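PDB 5X3E: kinesin-like protein from Caenorhabditis elegans, which is a kinesin-6 motor-domain protein that probably binds and hydrolyses ATP to drive movement along microtubules. Local coordinates for residues L115-G120 with G403-V408; I36-R41 with V369-Q374; V298-L303 with Q328-D333. One frame throughout, in Å; residues are numbered along the deposited sequence.

Interaction 1 (L115-G120 with G403-V408); sequences LLFTYG and GKIRMV
Strands 115-119 and 404-408 run side by side in the same direction, 4.7 Å apart at their axes, and exchange five backbone hydrogen bonds. Leu115 N gives a bent bond to Lys404 O (2.7 Å), while Leu115 O takes a straight one from Arg406 N at 2.8 Å, nearly along its C=O axis. Arg406 O then accepts Phe117 N in its carbonyl plane (3.1 Å). Val408 N reaches Phe117 O at 2.8 Å from above the carbonyl plane, 28° out of it, and Val408 O receives Tyr119 N. The two are neighbours in the central sheet of the P-loop NTPase fold of the kinesin motor; strand 115-119 leads into Gly120, which probably opens the Walker A loop. The tightly packed face carries Leu115, Phe117, Ile405 and Met407. With CG anti to its carbonyl carbon (chi1 -62°), Phe117 sets its ring alongside Ile405, whose CG2 comes to the ring edge, 4.1 Å from CE2. Leu115 CD1 lies over one face of that ring near the rim, and Met407 SD stands obliquely off it, 5.4 Å from the centroid, as a Met-aromatic contact. On the other face Leu116 crosses Val408 obliquely, CD2 to CG2 4.1 Å. Helix 350-375 covers Ile405 and Met407 through Leu370 and Ile367, and helix 93-109 covers Leu116. The Arg406 side chain leads away from strand 115-119; its guanidinium is gripped by salt bridges to Asp103 and Glu37 and a bond to Thr100 O, which probably fixes its position. The loose end is at Gly403 and Lys404, both partly exposed: the lysine chain leaves the contact, and its NZ bonds to Ser35 O rather than to strand 115-119.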
loop_
_atom_site.group_PDB
_atom_site.type_symbol
_atom_site.label_atom_id
_atom_site.label_comp_id
_atom_site.label_asym_id
_atom_site.label_seq_id
_atom_site.Cartn_x
_atom_site.Cartn_y
_atom_site.Cartn_z
ATOM N N LEU A 115 -2.635 0.025 -6.063
ATOM C CA LEU A 115 -3.094 -0.141 -4.690
ATOM C C LEU A 115 -3.046 -1.616 -4.317
ATOM O O LEU A 115 -3.528 -2.465 -5.073
ATOM C CB LEU A 115 -4.517 0.407 -4.519
ATOM C CG LEU A 115 -5.231 0.176 -3.187
ATOM C CD1 LEU A 115 -4.428 0.735 -2.029
ATOM C CD2 LEU A 115 -6.604 0.821 -3.231
ATOM N N LEU A 116 -2.471 -1.921 -3.155
ATOM C CA LEU A 116 -2.330 -3.300 -2.700
ATOM C C LEU A 116 -2.757 -3.407 -1.243
ATOM O O LEU A 116 -2.230 -2.689 -0.386
ATOM C CB LEU A 116 -0.893 -3.791 -2.878
ATOM C CG LEU A 116 -0.591 -5.294 -2.806
ATOM C CD1 LEU A 116 0.706 -5.500 -3.511
ATOM C CD2 LEU A 116 -0.485 -5.825 -1.381
ATOM N N PHE A 117 -3.713 -4.295 -0.969
ATOM C CA PHE A 117 -4.174 -4.600 0.378
ATOM C C PHE A 117 -3.675 -5.974 0.810
ATOM O O PHE A 117 -3.578 -6.898 -0.003
ATOM C CB PHE A 117 -5.701 -4.622 0.473
ATOM C CG PHE A 117 -6.368 -3.324 0.152
ATOM C CD1 PHE A 117 -6.464 -2.322 1.107
ATOM C CD2 PHE A 117 -6.955 -3.129 -1.084
ATOM C CE1 PHE A 117 -7.104 -1.130 0.821
ATOM C CE2 PHE A 117 -7.595 -1.947 -1.376
ATOM C CZ PHE A 117 -7.672 -0.942 -0.422
ATOM N N THR A 118 -3.385 -6.110 2.100
ATOM C CA THR A 118 -3.304 -7.416 2.747
ATOM C C THR A 118 -4.457 -7.520 3.737
ATOM O O THR A 118 -4.633 -6.641 4.587
ATOM C CB THR A 118 -1.957 -7.636 3.453
ATOM O OG1 THR A 118 -1.698 -6.576 4.380
ATOM C CG2 THR A 118 -0.826 -7.710 2.441
ATOM N N TYR A 119 -5.253 -8.577 3.602
ATOM C CA TYR A 119 -6.470 -8.776 4.376
ATOM C C TYR A 119 -6.403 -10.106 5.118
ATOM O O TYR A 119 -5.739 -11.044 4.669
ATOM C CB TYR A 119 -7.697 -8.745 3.455
ATOM C CG TYR A 119 -9.025 -8.869 4.159
ATOM C CD1 TYR A 119 -9.723 -7.742 4.561
ATOM C CD2 TYR A 119 -9.587 -10.114 4.410
ATOM C CE1 TYR A 119 -10.938 -7.847 5.207
ATOM C CE2 TYR A 119 -10.800 -10.229 5.057
ATOM C CZ TYR A 119 -11.472 -9.091 5.452
ATOM O OH TYR A 119 -12.685 -9.192 6.092
ATOM N N GLY A 120 -7.071 -10.183 6.259
ATOM C CA GLY A 120 -7.184 -11.447 6.962
ATOM C C GLY A 120 -7.283 -11.256 8.463
ATOM O O GLY A 120 -7.377 -10.142 8.970
ATOM N N GLY A 403 -6.562 3.406 -11.812
ATOM C CA GLY A 403 -5.399 2.684 -11.337
ATOM C C GLY A 403 -5.652 1.194 -11.252
ATOM O O GLY A 403 -6.658 0.667 -11.734
ATOM N N LYS A 404 -4.724 0.509 -10.592
ATOM C CA LYS A 404 -4.758 -0.942 -10.459
ATOM C C LYS A 404 -4.861 -1.337 -8.993
ATOM O O LYS A 404 -4.090 -0.846 -8.161
ATOM C CB LYS A 404 -3.509 -1.568 -11.092
ATOM C CG LYS A 404 -3.357 -3.054 -10.857
ATOM C CD LYS A 404 -4.318 -3.873 -11.697
ATOM C CE LYS A 404 -4.010 -5.359 -11.560
ATOM N NZ LYS A 404 -4.824 -6.204 -12.473
ATOM N N ILE A 405 -5.814 -2.210 -8.675
ATOM C CA ILE A 405 -6.036 -2.685 -7.314
ATOM C C ILE A 405 -5.751 -4.179 -7.273
ATOM O O ILE A 405 -6.274 -4.941 -8.096
ATOM C CB ILE A 405 -7.470 -2.403 -6.827
ATOM C CG1 ILE A 405 -7.820 -0.925 -6.956
ATOM C CG2 ILE A 405 -7.646 -2.858 -5.383
ATOM C CD1 ILE A 405 -9.228 -0.621 -6.485
ATOM N N ARG A 406 -4.919 -4.602 -6.325
ATOM C CA ARG A 406 -4.740 -6.021 -6.040
ATOM C C ARG A 406 -4.931 -6.251 -4.550
ATOM O O ARG A 406 -4.303 -5.576 -3.726
ATOM C CB ARG A 406 -3.358 -6.531 -6.483
ATOM C CG ARG A 406 -3.090 -7.976 -6.067
ATOM C CD ARG A 406 -1.917 -8.624 -6.814
ATOM N NE ARG A 406 -2.129 -8.696 -8.259
ATOM C CZ ARG A 406 -1.426 -8.010 -9.155
ATOM N NH1 ARG A 406 -0.449 -7.203 -8.761
ATOM N NH2 ARG A 406 -1.691 -8.135 -10.448
ATOM N N MET A 407 -5.772 -7.221 -4.207
ATOM C CA MET A 407 -6.014 -7.582 -2.819
ATOM C C MET A 407 -5.424 -8.957 -2.541
ATOM O O MET A 407 -5.632 -9.904 -3.312
ATOM C CB MET A 407 -7.512 -7.568 -2.499
ATOM C CG MET A 407 -7.827 -7.972 -1.067
ATOM S SD MET A 407 -9.237 -7.080 -0.383
ATOM C CE MET A 407 -10.226 -6.869 -1.859
ATOM N N VAL A 408 -4.675 -9.053 -1.450
ATOM C CA VAL A 408 -4.054 -10.295 -1.012
ATOM C C VAL A 408 -4.794 -10.760 0.235
ATOM O O VAL A 408 -4.639 -10.174 1.314
ATOM C CB VAL A 408 -2.557 -10.115 -0.734
ATOM C CG1 VAL A 408 -1.953 -11.421 -0.258
ATOM C CG2 VAL A 408 -1.849 -9.606 -1.977
#

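Interaction 2 (I36-R41 with V369-Q374); sequences IEVVCR and VLRRNQ
The guanidinium of Arg371 is approached obliquely by the methyl groups of Val38 and Ile36, while the carboxamide of Gln374 lies beside Ile36, its OE1 near CG2 and its NE2 near the backbone N. The Arg371 chain starts with CG anti to its carbonyl carbon (chi1 -80°) and runs extended from CG to NE, crossing both aliphatic side chains at about a right angle. Arg371 NH2 comes 3.2 Å from Val38 CG2, and the same nitrogen is bonded to Phe427 O, outside the two segments, which probably places the guanidinium beside Val38. Ile36 fills the middle of the contact. Its CG1 is anti to the backbone N (chi1 177°), which leaves CG2 in the crowded position between N and the carbonyl carbon, facing the helix. Ile36 CG2 meets Leu370 CD2 and Arg371 CG, each at 4.0 Å. Gln374 NE2 lies 3.4 Å from Ile36 N, but both are donors, and no hydrogen bond joins the segments. A sulfate ion, probably from the crystallisation liquor, sits about 3 Å from the Gln374 side chain at the nearest atoms. The contact sets the last turns of helix 350-375, which probably corresponds to the switch II helix of other kinesins, over the start of strand 37-42, next to strand 404-411, where Leu370 also touches Ile405.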
loop_
_atom_site.group_PDB
_atom_site.type_symbol
_atom_site.label_atom_id
_atom_site.label_comp_id
_atom_site.label_asym_id
_atom_site.label_seq_id
_atom_site.Cartn_x
_atom_site.Cartn_y
_atom_site.Cartn_z
ATOM N N ILE A 36 -9.531 -5.191 -10.982
ATOM C CA ILE A 36 -9.082 -5.592 -9.658
ATOM C C ILE A 36 -8.839 -7.096 -9.653
ATOM O O ILE A 36 -9.608 -7.875 -10.235
ATOM C CB ILE A 36 -10.099 -5.186 -8.575
ATOM C CG1 ILE A 36 -9.635 -5.695 -7.206
ATOM C CG2 ILE A 36 -11.488 -5.709 -8.904
ATOM C CD1 ILE A 36 -10.538 -5.308 -6.065
ATOM N N GLU A 37 -7.742 -7.510 -9.027
ATOM C CA GLU A 37 -7.447 -8.919 -8.831
ATOM C C GLU A 37 -7.384 -9.208 -7.340
ATOM O O GLU A 37 -6.876 -8.395 -6.561
ATOM C CB GLU A 37 -6.128 -9.321 -9.501
ATOM C CG GLU A 37 -5.902 -10.825 -9.536
ATOM C CD GLU A 37 -4.499 -11.216 -9.967
ATOM O OE1 GLU A 37 -4.352 -12.306 -10.557
ATOM O OE2 GLU A 37 -3.550 -10.434 -9.740
ATOM N N VAL A 38 -7.914 -10.360 -6.947
ATOM C CA VAL A 38 -7.853 -10.826 -5.570
ATOM C C VAL A 38 -7.096 -12.144 -5.559
ATOM O O VAL A 38 -7.464 -13.083 -6.278
ATOM C CB VAL A 38 -9.252 -10.996 -4.956
ATOM C CG1 VAL A 38 -9.138 -11.471 -3.522
ATOM C CG2 VAL A 38 -10.012 -9.687 -5.021
ATOM N N VAL A 39 -6.039 -12.212 -4.752
ATOM C CA VAL A 39 -5.263 -13.433 -4.596
ATOM C C VAL A 39 -5.294 -13.820 -3.124
ATOM O O VAL A 39 -5.608 -13.012 -2.245
ATOM C CB VAL A 39 -3.809 -13.294 -5.091
ATOM C CG1 VAL A 39 -3.775 -12.744 -6.510
ATOM C CG2 VAL A 39 -2.993 -12.430 -4.138
ATOM N N CYS A 40 -4.984 -15.082 -2.865
ATOM C CA CYS A 40 -5.085 -15.649 -1.531
ATOM C C CYS A 40 -3.790 -16.377 -1.195
ATOM O O CYS A 40 -3.193 -17.025 -2.061
ATOM C CB CYS A 40 -6.293 -16.591 -1.439
ATOM S SG CYS A 40 -6.551 -17.341 0.173
ATOM N N ARG A 41 -3.352 -16.259 0.059
ATOM C CA ARG A 41 -2.097 -16.858 0.504
ATOM C C ARG A 41 -2.325 -17.623 1.798
ATOM O O ARG A 41 -2.724 -17.033 2.809
ATOM C CB ARG A 41 -1.003 -15.809 0.706
ATOM C CG ARG A 41 0.300 -16.433 1.167
ATOM C CD ARG A 41 1.339 -15.405 1.548
ATOM N NE ARG A 41 2.675 -15.991 1.525
ATOM C CZ ARG A 41 3.778 -15.353 1.896
ATOM N NH1 ARG A 41 3.707 -14.102 2.327
ATOM N NH2 ARG A 41 4.952 -15.967 1.836
ATOM N N VAL A 369 -19.123 -3.324 -6.217
ATOM C CA VAL A 369 -19.594 -2.304 -7.151
ATOM C C VAL A 369 -18.543 -2.048 -8.224
ATOM O O VAL A 369 -18.872 -1.822 -9.396
ATOM C CB VAL A 369 -19.966 -1.015 -6.395
ATOM C CG1 VAL A 369 -20.382 0.076 -7.368
ATOM C CG2 VAL A 369 -21.085 -1.292 -5.408
ATOM N N LEU A 370 -17.262 -2.076 -7.840
ATOM C CA LEU A 370 -16.190 -1.868 -8.810
ATOM C C LEU A 370 -16.185 -2.957 -9.871
ATOM O O LEU A 370 -16.011 -2.675 -11.063
ATOM C CB LEU A 370 -14.834 -1.814 -8.106
ATOM C CG LEU A 370 -13.616 -1.753 -9.033
ATOM C CD1 LEU A 370 -13.637 -0.491 -9.882
ATOM C CD2 LEU A 370 -12.326 -1.838 -8.235
ATOM N N ARG A 371 -16.366 -4.212 -9.456
ATOM C CA ARG A 371 -16.384 -5.313 -10.411
ATOM C C ARG A 371 -17.535 -5.177 -11.397
ATOM O O ARG A 371 -17.360 -5.401 -12.600
ATOM C CB ARG A 371 -16.476 -6.643 -9.676
ATOM C CG ARG A 371 -15.164 -7.141 -9.112
ATOM C CD ARG A 371 -15.435 -8.252 -8.127
ATOM N NE ARG A 371 -14.218 -8.864 -7.617
ATOM C CZ ARG A 371 -14.151 -9.516 -6.464
ATOM N NH1 ARG A 371 -15.232 -9.627 -5.703
ATOM N NH2 ARG A 371 -13.007 -10.053 -6.071
ATOM N N ARG A 372 -18.724 -4.825 -10.908
ATOM C CA ARG A 372 -19.867 -4.701 -11.806
ATOM C C ARG A 372 -19.662 -3.557 -12.788
ATOM O O ARG A 372 -20.029 -3.665 -13.965
ATOM C CB ARG A 372 -21.148 -4.483 -11.005
ATOM C CG ARG A 372 -21.415 -5.535 -9.943
ATOM C CD ARG A 372 -22.781 -5.336 -9.306
ATOM N NE ARG A 372 -22.952 -6.156 -8.112
ATOM C CZ ARG A 372 -22.918 -5.673 -6.873
ATOM N NH1 ARG A 372 -22.733 -4.375 -6.675
ATOM N NH2 ARG A 372 -23.078 -6.485 -5.836
ATOM N N ASN A 373 -19.076 -2.450 -12.324
ATOM C CA ASN A 373 -18.822 -1.328 -13.219
ATOM C C ASN A 373 -17.821 -1.693 -14.308
ATOM O O ASN A 373 -17.924 -1.197 -15.435
ATOM C CB ASN A 373 -18.322 -0.115 -12.433
ATOM C CG ASN A 373 -19.419 0.561 -11.623
ATOM O OD1 ASN A 373 -20.596 0.513 -11.980
ATOM N ND2 ASN A 373 -19.031 1.203 -10.529
ATOM N N GLN A 374 -16.857 -2.564 -14.004
ATOM C CA GLN A 374 -15.863 -2.919 -15.010
ATOM C C GLN A 374 -16.449 -3.753 -16.142
ATOM O O GLN A 374 -15.820 -3.868 -17.198
ATOM C CB GLN A 374 -14.695 -3.660 -14.357
ATOM C CG GLN A 374 -13.821 -2.778 -13.470
ATOM C CD GLN A 374 -12.821 -3.565 -12.642
ATOM O OE1 GLN A 374 -13.031 -4.742 -12.343
ATOM N NE2 GLN A 374 -11.717 -2.919 -12.276
#

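Interaction 3 (V298-L303 with Q328-D333); sequences VFTIKL and QLCLVD. With SO4 (sulfate ion), chain C.
An antiparallel strand pair in the core sheet of the motor domain joins 298-303 to 328-333. The four bonds of its two hydrogen-bonded pairs are nearly straight. Phe299 N to Leu331 O and Leu331 N to Phe299 O are both 2.9 Å; Ile301 N to Leu329 O and Leu329 N to Ile301 O are both 2.8 Å. In all four the donor lies in the carbonyl plane. On the face shared by Val298, Thr300, Cys330 and Gln328, the Cys330 sulfur stands anti to its backbone N (chi1 178°), bringing SG to 3.6 Å from Val298 CG1. Gln328, extended beyond CG, passes obliquely over Thr300, its CD 3.8 Å from CG2, and runs alongside Lys302. An alanine here would remove the amide that covers Thr300 and the Lys302 chain and would probably loosen this end of the pair, the weak bond to Tyr398 OH being lost as well. Lys302 NZ pairs with Asp261 in a salt bridge and bonds O1 of a sulfate, probably from the crystallisation liquor, at 2.7 Å. Strand 325-333 ends at Asp333, probably the switch II aspartate of the kinesin DLAGSE motif, consistent with the antiparallel pair leading into switch II of kinesin motors.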
loop_
_atom_site.group_PDB
_atom_site.type_symbol
_atom_site.label_atom_id
_atom_site.label_comp_id
_atom_site.label_asym_id
_atom_site.label_seq_id
_atom_site.Cartn_x
_atom_site.Cartn_y
_atom_site.Cartn_z
ATOM N N VAL A 298 -1.260 2.714 5.993
ATOM C CA VAL A 298 -1.224 3.104 4.588
ATOM C C VAL A 298 0.152 3.683 4.300
ATOM O O VAL A 298 0.485 4.785 4.760
ATOM C CB VAL A 298 -2.332 4.110 4.248
ATOM C CG1 VAL A 298 -2.300 4.460 2.768
ATOM C CG2 VAL A 298 -3.696 3.553 4.651
ATOM N N PHE A 299 0.954 2.946 3.546
ATOM C CA PHE A 299 2.284 3.388 3.151
ATOM C C PHE A 299 2.252 3.666 1.652
ATOM O O PHE A 299 2.029 2.754 0.850
ATOM C CB PHE A 299 3.333 2.345 3.518
ATOM C CG PHE A 299 4.744 2.818 3.328
ATOM C CD1 PHE A 299 5.388 3.538 4.318
ATOM C CD2 PHE A 299 5.431 2.538 2.157
ATOM C CE1 PHE A 299 6.689 3.973 4.144
ATOM C CE2 PHE A 299 6.733 2.971 1.978
ATOM C CZ PHE A 299 7.362 3.689 2.973
ATOM N N THR A 300 2.427 4.929 1.275
ATOM C CA THR A 300 2.309 5.346 -0.117
ATOM C C THR A 300 3.677 5.753 -0.647
ATOM O O THR A 300 4.312 6.666 -0.106
ATOM C CB THR A 300 1.322 6.501 -0.257
ATOM O OG1 THR A 300 0.040 6.093 0.238
ATOM C CG2 THR A 300 1.195 6.906 -1.715
ATOM N N ILE A 301 4.113 5.088 -1.710
ATOM C CA ILE A 301 5.351 5.414 -2.408
ATOM C C ILE A 301 4.997 6.283 -3.602
ATOM O O ILE A 301 4.247 5.855 -4.488
ATOM C CB ILE A 301 6.097 4.146 -2.851
ATOM C CG1 ILE A 301 6.275 3.196 -1.666
ATOM C CG2 ILE A 301 7.442 4.511 -3.469
ATOM C CD1 ILE A 301 6.617 1.782 -2.053
ATOM N N LYS A 302 5.512 7.507 -3.619
ATOM C CA LYS A 302 5.237 8.461 -4.684
ATOM C C LYS A 302 6.476 8.660 -5.541
ATOM O O LYS A 302 7.554 8.978 -5.026
ATOM C CB LYS A 302 4.777 9.804 -4.119
ATOM C CG LYS A 302 3.530 9.718 -3.274
ATOM C CD LYS A 302 3.154 11.086 -2.739
ATOM C CE LYS A 302 1.886 11.004 -1.905
ATOM N NZ LYS A 302 1.452 12.339 -1.422
ATOM N N LEU A 303 6.310 8.499 -6.846
ATOM C CA LEU A 303 7.366 8.771 -7.810
ATOM C C LEU A 303 7.066 10.128 -8.436
ATOM O O LEU A 303 6.218 10.241 -9.325
ATOM C CB LEU A 303 7.444 7.663 -8.854
ATOM C CG LEU A 303 8.550 7.810 -9.897
ATOM C CD1 LEU A 303 9.895 7.824 -9.208
ATOM C CD2 LEU A 303 8.474 6.689 -10.922
ATOM N N GLN A 328 1.693 6.809 -7.950
ATOM C CA GLN A 328 1.637 6.252 -6.604
ATOM C C GLN A 328 1.605 4.734 -6.622
ATOM O O GLN A 328 0.893 4.125 -7.427
ATOM C CB GLN A 328 0.394 6.703 -5.850
ATOM C CG GLN A 328 0.353 8.138 -5.462
ATOM C CD GLN A 328 -0.798 8.411 -4.523
ATOM O OE1 GLN A 328 -1.650 7.544 -4.301
ATOM N NE2 GLN A 328 -0.835 9.613 -3.966
ATOM N N LEU A 329 2.342 4.134 -5.695
ATOM C CA LEU A 329 2.144 2.743 -5.318
ATOM C C LEU A 329 1.801 2.740 -3.838
ATOM O O LEU A 329 2.614 3.157 -3.007
ATOM C CB LEU A 329 3.382 1.893 -5.610
ATOM C CG LEU A 329 3.165 0.385 -5.788
ATOM C CD1 LEU A 329 4.387 -0.267 -6.405
ATOM C CD2 LEU A 329 2.839 -0.285 -4.475
ATOM N N CYS A 330 0.602 2.276 -3.516
ATOM C CA CYS A 330 0.053 2.375 -2.176
ATOM C C CYS A 330 -0.135 0.975 -1.603
ATOM O O CYS A 330 -0.853 0.153 -2.182
ATOM C CB CYS A 330 -1.267 3.144 -2.201
ATOM S SG CYS A 330 -2.035 3.248 -0.594
ATOM N N LEU A 331 0.505 0.716 -0.465
ATOM C CA LEU A 331 0.488 -0.583 0.199
ATOM C C LEU A 331 -0.244 -0.431 1.526
ATOM O O LEU A 331 0.177 0.354 2.383
ATOM C CB LEU A 331 1.914 -1.092 0.424
ATOM C CG LEU A 331 2.760 -1.278 -0.837
ATOM C CD1 LEU A 331 4.213 -1.474 -0.462
ATOM C CD2 LEU A 331 2.253 -2.461 -1.653
ATOM N N VAL A 332 -1.330 -1.182 1.698
ATOM C CA VAL A 332 -2.232 -1.018 2.832
ATOM C C VAL A 332 -2.282 -2.325 3.603
ATOM O O VAL A 332 -2.612 -3.376 3.036
ATOM C CB VAL A 332 -3.641 -0.606 2.381
ATOM C CG1 VAL A 332 -4.559 -0.434 3.587
ATOM C CG2 VAL A 332 -3.571 0.666 1.554
ATOM N N ASP A 333 -1.966 -2.258 4.893
ATOM C CA ASP A 333 -2.021 -3.410 5.785
ATOM C C ASP A 333 -3.274 -3.244 6.640
ATOM O O ASP A 333 -3.265 -2.535 7.649
ATOM C CB ASP A 333 -0.754 -3.505 6.630
ATOM C CG ASP A 333 -0.674 -4.797 7.418
ATOM O OD1 ASP A 333 -1.490 -5.698 7.148
ATOM O OD2 ASP A 333 0.198 -4.911 8.307
HETATM S S SO4 C . -1.085 11.446 1.270
HETATM O O1 SO4 C . -0.841 12.007 -0.060
HETATM O O2 SO4 C . -0.884 9.999 1.241
HETATM O O3 SO4 C . -2.457 11.720 1.670
HETATM O O4 SO4 C . -0.180 12.051 2.237
#

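In the fold
From the N terminus, 36-41, which enters strand 37-42, meets 369-374 to close interaction 2. Segment 115-120 comes between, and its partner 403-408 follows 369-374, so the loops of interactions 1 and 2 cross. Interaction 3, a hairpin closing a much shorter loop, falls within both. Across the sheet the strands run 296-307, 325-333, 114-119, 404-411, 37-42. Interactions 3 and 1 are joined by backbone bonds from Leu116 to Cys330 and Val332, and interactions 1 and 2 by Met407 O to Val39 N. Interaction 2 adds helix 350-375, which follows strand 325-333 in the chain, over one face.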